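Protocadherin gamma-B3 (Homo sapiens, PDB 5K8R) is a clustered protocadherin, a potential calcium-dependent cell-adhesion protein that may help establish and maintain specific neuronal connections in the brain. Local coordinates at residues A[317-328]-A[404-414]. Residues are numbered along the deposited sequence; the frame is centred on the assembly and turned at random.
Sequences ITLASESQHIQE and SSKTITLHILD. With NA (sodium ion), chain M.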
loop_
_atom_site.group_PDB
_atom_site.type_symbol
_atom_site.label_atom_id
_atom_site.label_comp_id
_atom_site.label_asym_id
_atom_site.label_seq_id
_atom_site.Cartn_x
_atom_site.Cartn_y
_atom_site.Cartn_z
ATOM N N ILE A 317 -58.453 -27.727 -16.322
ATOM C CA ILE A 317 -59.903 -27.767 -16.477
ATOM C C ILE A 317 -60.530 -27.963 -15.105
ATOM O O ILE A 317 -60.097 -28.827 -14.333
ATOM C CB ILE A 317 -60.336 -28.889 -17.437
ATOM C CG1 ILE A 317 -59.582 -28.785 -18.762
ATOM C CG2 ILE A 317 -61.838 -28.840 -17.670
ATOM C CD1 ILE A 317 -59.853 -29.938 -19.703
ATOM N N THR A 318 -61.549 -27.164 -14.804
ATOM C CA THR A 318 -62.338 -27.305 -13.590
ATOM C C THR A 318 -63.797 -27.498 -13.980
ATOM O O THR A 318 -64.307 -26.800 -14.860
ATOM C CB THR A 318 -62.189 -26.084 -12.679
ATOM O OG1 THR A 318 -60.798 -25.819 -12.458
ATOM C CG2 THR A 318 -62.866 -26.333 -11.343
ATOM N N LEU A 319 -64.464 -28.446 -13.331
ATOM C CA LEU A 319 -65.808 -28.843 -13.719
ATOM C C LEU A 319 -66.782 -28.677 -12.561
ATOM O O LEU A 319 -66.411 -28.801 -11.389
ATOM C CB LEU A 319 -65.830 -30.296 -14.211
ATOM C CG LEU A 319 -64.951 -30.592 -15.426
ATOM C CD1 LEU A 319 -65.042 -32.059 -15.816
ATOM C CD2 LEU A 319 -65.336 -29.698 -16.595
ATOM N N ALA A 320 -68.035 -28.392 -12.907
ATOM C CA ALA A 320 -69.122 -28.336 -11.941
ATOM C C ALA A 320 -70.366 -28.947 -12.570
ATOM O O ALA A 320 -70.476 -29.050 -13.793
ATOM C CB ALA A 320 -69.401 -26.899 -11.478
ATOM N N SER A 321 -71.303 -29.359 -11.721
ATOM C CA SER A 321 -72.541 -29.974 -12.189
ATOM C C SER A 321 -73.511 -30.065 -11.019
ATOM O O SER A 321 -73.153 -29.810 -9.866
ATOM C CB SER A 321 -72.292 -31.359 -12.795
ATOM O OG SER A 321 -71.659 -32.218 -11.864
ATOM N N GLU A 322 -74.754 -30.434 -11.336
ATOM C CA GLU A 322 -75.787 -30.648 -10.321
ATOM C C GLU A 322 -75.681 -32.079 -9.793
ATOM O O GLU A 322 -76.490 -32.957 -10.101
ATOM C CB GLU A 322 -77.170 -30.368 -10.894
ATOM C CG GLU A 322 -77.368 -28.959 -11.414
ATOM C CD GLU A 322 -78.823 -28.653 -11.713
ATOM O OE1 GLU A 322 -79.680 -29.529 -11.464
ATOM O OE2 GLU A 322 -79.111 -27.538 -12.197
ATOM N N SER A 323 -74.646 -32.297 -8.980
ATOM C CA SER A 323 -74.341 -33.613 -8.417
ATOM C C SER A 323 -74.151 -34.661 -9.510
ATOM O O SER A 323 -74.421 -35.846 -9.300
ATOM C CB SER A 323 -75.423 -34.061 -7.428
ATOM O OG SER A 323 -75.635 -33.084 -6.422
ATOM N N GLN A 324 -73.687 -34.222 -10.684
ATOM C CA GLN A 324 -73.467 -35.097 -11.836
ATOM C C GLN A 324 -74.755 -35.810 -12.247
ATOM O O GLN A 324 -74.744 -36.981 -12.632
ATOM C CB GLN A 324 -72.351 -36.107 -11.559
ATOM C CG GLN A 324 -71.034 -35.475 -11.136
ATOM C CD GLN A 324 -69.956 -36.505 -10.863
ATOM O OE1 GLN A 324 -70.180 -37.707 -11.004
ATOM N NE2 GLN A 324 -68.777 -36.038 -10.468
ATOM N N HIS A 325 -75.875 -35.094 -12.171
ATOM C CA HIS A 325 -77.190 -35.650 -12.457
ATOM C C HIS A 325 -77.843 -34.895 -13.606
ATOM O O HIS A 325 -77.701 -33.674 -13.721
ATOM C CB HIS A 325 -78.098 -35.592 -11.224
ATOM C CG HIS A 325 -77.647 -36.468 -10.097
ATOM N ND1 HIS A 325 -78.055 -36.274 -8.795
ATOM C CD2 HIS A 325 -76.829 -37.547 -10.078
ATOM C CE1 HIS A 325 -77.504 -37.192 -8.021
ATOM N NE2 HIS A 325 -76.756 -37.978 -8.775
ATOM N N ILE A 326 -78.554 -35.633 -14.457
ATOM C CA ILE A 326 -79.332 -35.060 -15.551
ATOM C C ILE A 326 -80.673 -35.777 -15.601
ATOM O O ILE A 326 -80.722 -37.011 -15.588
ATOM C CB ILE A 326 -78.620 -35.188 -16.912
ATOM C CG1 ILE A 326 -77.188 -34.657 -16.844
ATOM C CG2 ILE A 326 -79.398 -34.448 -17.989
ATOM C CD1 ILE A 326 -76.383 -34.966 -18.082
ATOM N N GLN A 327 -81.759 -35.011 -15.658
ATOM C CA GLN A 327 -83.075 -35.596 -15.860
ATOM C C GLN A 327 -83.269 -35.931 -17.334
ATOM O O GLN A 327 -82.902 -35.148 -18.215
ATOM C CB GLN A 327 -84.169 -34.643 -15.378
ATOM C CG GLN A 327 -84.167 -34.426 -13.870
ATOM C CD GLN A 327 -85.304 -33.539 -13.405
ATOM O OE1 GLN A 327 -86.034 -32.968 -14.215
ATOM N NE2 GLN A 327 -85.463 -33.421 -12.091
ATOM N N GLU A 328 -83.845 -37.108 -17.597
ATOM C CA GLU A 328 -83.922 -37.600 -18.971
ATOM C C GLU A 328 -84.839 -36.745 -19.836
ATOM O O GLU A 328 -84.647 -36.676 -21.055
ATOM C CB GLU A 328 -84.386 -39.057 -18.984
ATOM C CG GLU A 328 -85.787 -39.284 -18.442
ATOM C CD GLU A 328 -86.218 -40.734 -18.542
ATOM O OE1 GLU A 328 -85.469 -41.539 -19.135
ATOM O OE2 GLU A 328 -87.306 -41.070 -18.025
ATOM N N SER A 404 -54.496 -31.140 -21.682
ATOM C CA SER A 404 -54.931 -31.926 -20.537
ATOM C C SER A 404 -56.382 -32.329 -20.754
ATOM O O SER A 404 -57.126 -31.655 -21.475
ATOM C CB SER A 404 -54.777 -31.150 -19.223
ATOM O OG SER A 404 -55.585 -29.986 -19.218
ATOM N N SER A 405 -56.775 -33.433 -20.123
ATOM C CA SER A 405 -58.121 -33.970 -20.247
ATOM C C SER A 405 -58.724 -34.169 -18.865
ATOM O O SER A 405 -58.010 -34.384 -17.882
ATOM C CB SER A 405 -58.133 -35.306 -21.007
ATOM O OG SER A 405 -57.614 -35.157 -22.317
ATOM N N LYS A 406 -60.051 -34.095 -18.802
ATOM C CA LYS A 406 -60.774 -34.374 -17.568
ATOM C C LYS A 406 -62.128 -34.968 -17.925
ATOM O O LYS A 406 -62.875 -34.385 -18.715
ATOM C CB LYS A 406 -60.942 -33.109 -16.720
ATOM C CG LYS A 406 -61.579 -33.353 -15.363
ATOM C CD LYS A 406 -61.383 -32.164 -14.437
ATOM C CE LYS A 406 -59.927 -32.021 -14.025
ATOM N NZ LYS A 406 -59.458 -33.190 -13.230
ATOM N N THR A 407 -62.434 -36.125 -17.344
ATOM C CA THR A 407 -63.642 -36.875 -17.658
ATOM C C THR A 407 -64.579 -36.869 -16.458
ATOM O O THR A 407 -64.167 -37.194 -15.340
ATOM C CB THR A 407 -63.304 -38.314 -18.054
ATOM O OG1 THR A 407 -62.484 -38.307 -19.229
ATOM C CG2 THR A 407 -64.572 -39.106 -18.331
ATOM N N ILE A 408 -65.836 -36.503 -16.696
ATOM C CA ILE A 408 -66.869 -36.488 -15.668
ATOM C C ILE A 408 -67.982 -37.436 -16.091
ATOM O O ILE A 408 -68.313 -37.535 -17.280
ATOM C CB ILE A 408 -67.412 -35.062 -15.427
ATOM C CG1 ILE A 408 -68.434 -35.053 -14.287
ATOM C CG2 ILE A 408 -68.012 -34.481 -16.702
ATOM C CD1 ILE A 408 -68.995 -33.682 -13.980
ATOM N N THR A 409 -68.544 -38.151 -15.120
ATOM C CA THR A 409 -69.645 -39.075 -15.360
ATOM C C THR A 409 -70.956 -38.380 -15.019
ATOM O O THR A 409 -71.159 -37.950 -13.879
ATOM C CB THR A 409 -69.483 -40.351 -14.533
ATOM O OG1 THR A 409 -68.303 -41.047 -14.952
ATOM C CG2 THR A 409 -70.690 -41.257 -14.714
ATOM N N LEU A 410 -71.839 -38.271 -16.007
ATOM C CA LEU A 410 -73.141 -37.636 -15.851
ATOM C C LEU A 410 -74.214 -38.715 -15.871
ATOM O O LEU A 410 -74.353 -39.440 -16.862
ATOM C CB LEU A 410 -73.380 -36.613 -16.959
ATOM C CG LEU A 410 -72.318 -35.520 -17.075
ATOM C CD1 LEU A 410 -72.442 -34.799 -18.405
ATOM C CD2 LEU A 410 -72.431 -34.540 -15.917
ATOM N N HIS A 411 -74.967 -38.818 -14.780
ATOM C CA HIS A 411 -75.991 -39.843 -14.641
ATOM C C HIS A 411 -77.333 -39.326 -15.140
ATOM O O HIS A 411 -77.676 -38.156 -14.944
ATOM C CB HIS A 411 -76.108 -40.287 -13.183
ATOM C CG HIS A 411 -74.805 -40.703 -12.574
ATOM N ND1 HIS A 411 -74.285 -41.971 -12.718
ATOM C CD2 HIS A 411 -73.913 -40.014 -11.822
ATOM C CE1 HIS A 411 -73.132 -42.047 -12.080
ATOM N NE2 HIS A 411 -72.882 -40.874 -11.528
ATOM N N ILE A 412 -78.090 -40.207 -15.788
ATOM C CA ILE A 412 -79.405 -39.879 -16.326
ATOM C C ILE A 412 -80.464 -40.381 -15.354
ATOM O O ILE A 412 -80.454 -41.556 -14.964
ATOM C CB ILE A 412 -79.603 -40.487 -17.725
ATOM C CG1 ILE A 412 -78.447 -40.087 -18.644
ATOM C CG2 ILE A 412 -80.929 -40.042 -18.319
ATOM C CD1 ILE A 412 -78.281 -38.589 -18.799
ATOM N N LEU A 413 -81.375 -39.496 -14.962
ATOM C CA LEU A 413 -82.409 -39.803 -13.987
ATOM C C LEU A 413 -83.771 -39.887 -14.665
ATOM O O LEU A 413 -83.982 -39.357 -15.758
ATOM C CB LEU A 413 -82.443 -38.748 -12.876
ATOM C CG LEU A 413 -81.114 -38.447 -12.177
ATOM C CD1 LEU A 413 -81.303 -37.384 -11.106
ATOM C CD2 LEU A 413 -80.514 -39.711 -11.581
ATOM N N ASP A 414 -84.700 -40.563 -13.994
ATOM C CA ASP A 414 -86.059 -40.712 -14.504
ATOM C C ASP A 414 -86.815 -39.390 -14.442
ATOM O O ASP A 414 -86.655 -38.615 -13.499
ATOM C CB ASP A 414 -86.815 -41.786 -13.718
ATOM C CG ASP A 414 -86.223 -43.168 -13.901
ATOM O OD1 ASP A 414 -85.720 -43.461 -15.007
ATOM O OD2 ASP A 414 -86.262 -43.965 -12.941
HETATM NA NA NA M . -86.227 -38.206 -22.154
#
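Ile326 sends its CD1 to within 3.6 Å of Leu410 CB, while Ile412 CD1 lies 3.9 Å from Ile326 CB; with CG1 beside the backbone N (chi1 -51°), the longer branch of Ile326 is carried back toward Leu410. Nearer the N-terminal ends of both segments, Leu319 CD1 lies 3.8 Å from Ile408 CB and also meets the aliphatic part of Lys406, these two side chains running in opposite senses as they pass. Beside Ile326 and Ile412 the backbones of 325-327 and 411-413 pair in parallel: His411 N donates almost straight to Gln324 O (2.8 Å, 174°), Ile326 N to His411 O, Leu413 N to Ile326 O, and Glu328 N to Leu413 O. On the face bearing His325 and Leu413, Leu413 CD1 packs 3.7 Å from His325 CB. At the polar end Glu328 O and Leu380 O bind a sodium ion, and OE1 of Glu328 accepts a hydrogen bond from Arg382 N. Thr318 and Ala320 bond by backbone to Lys340 and Leu338 of 335-342, so the first strand changes sheets, as in the cadherin beta sandwich; consistently, the axes of 317-321 and 404-413 come no nearer than 7.9 Å. Strand 325-327 edges the opposing sheet of this fourth cadherin repeat, beside 404-413, which 387-396 flanks on its other side.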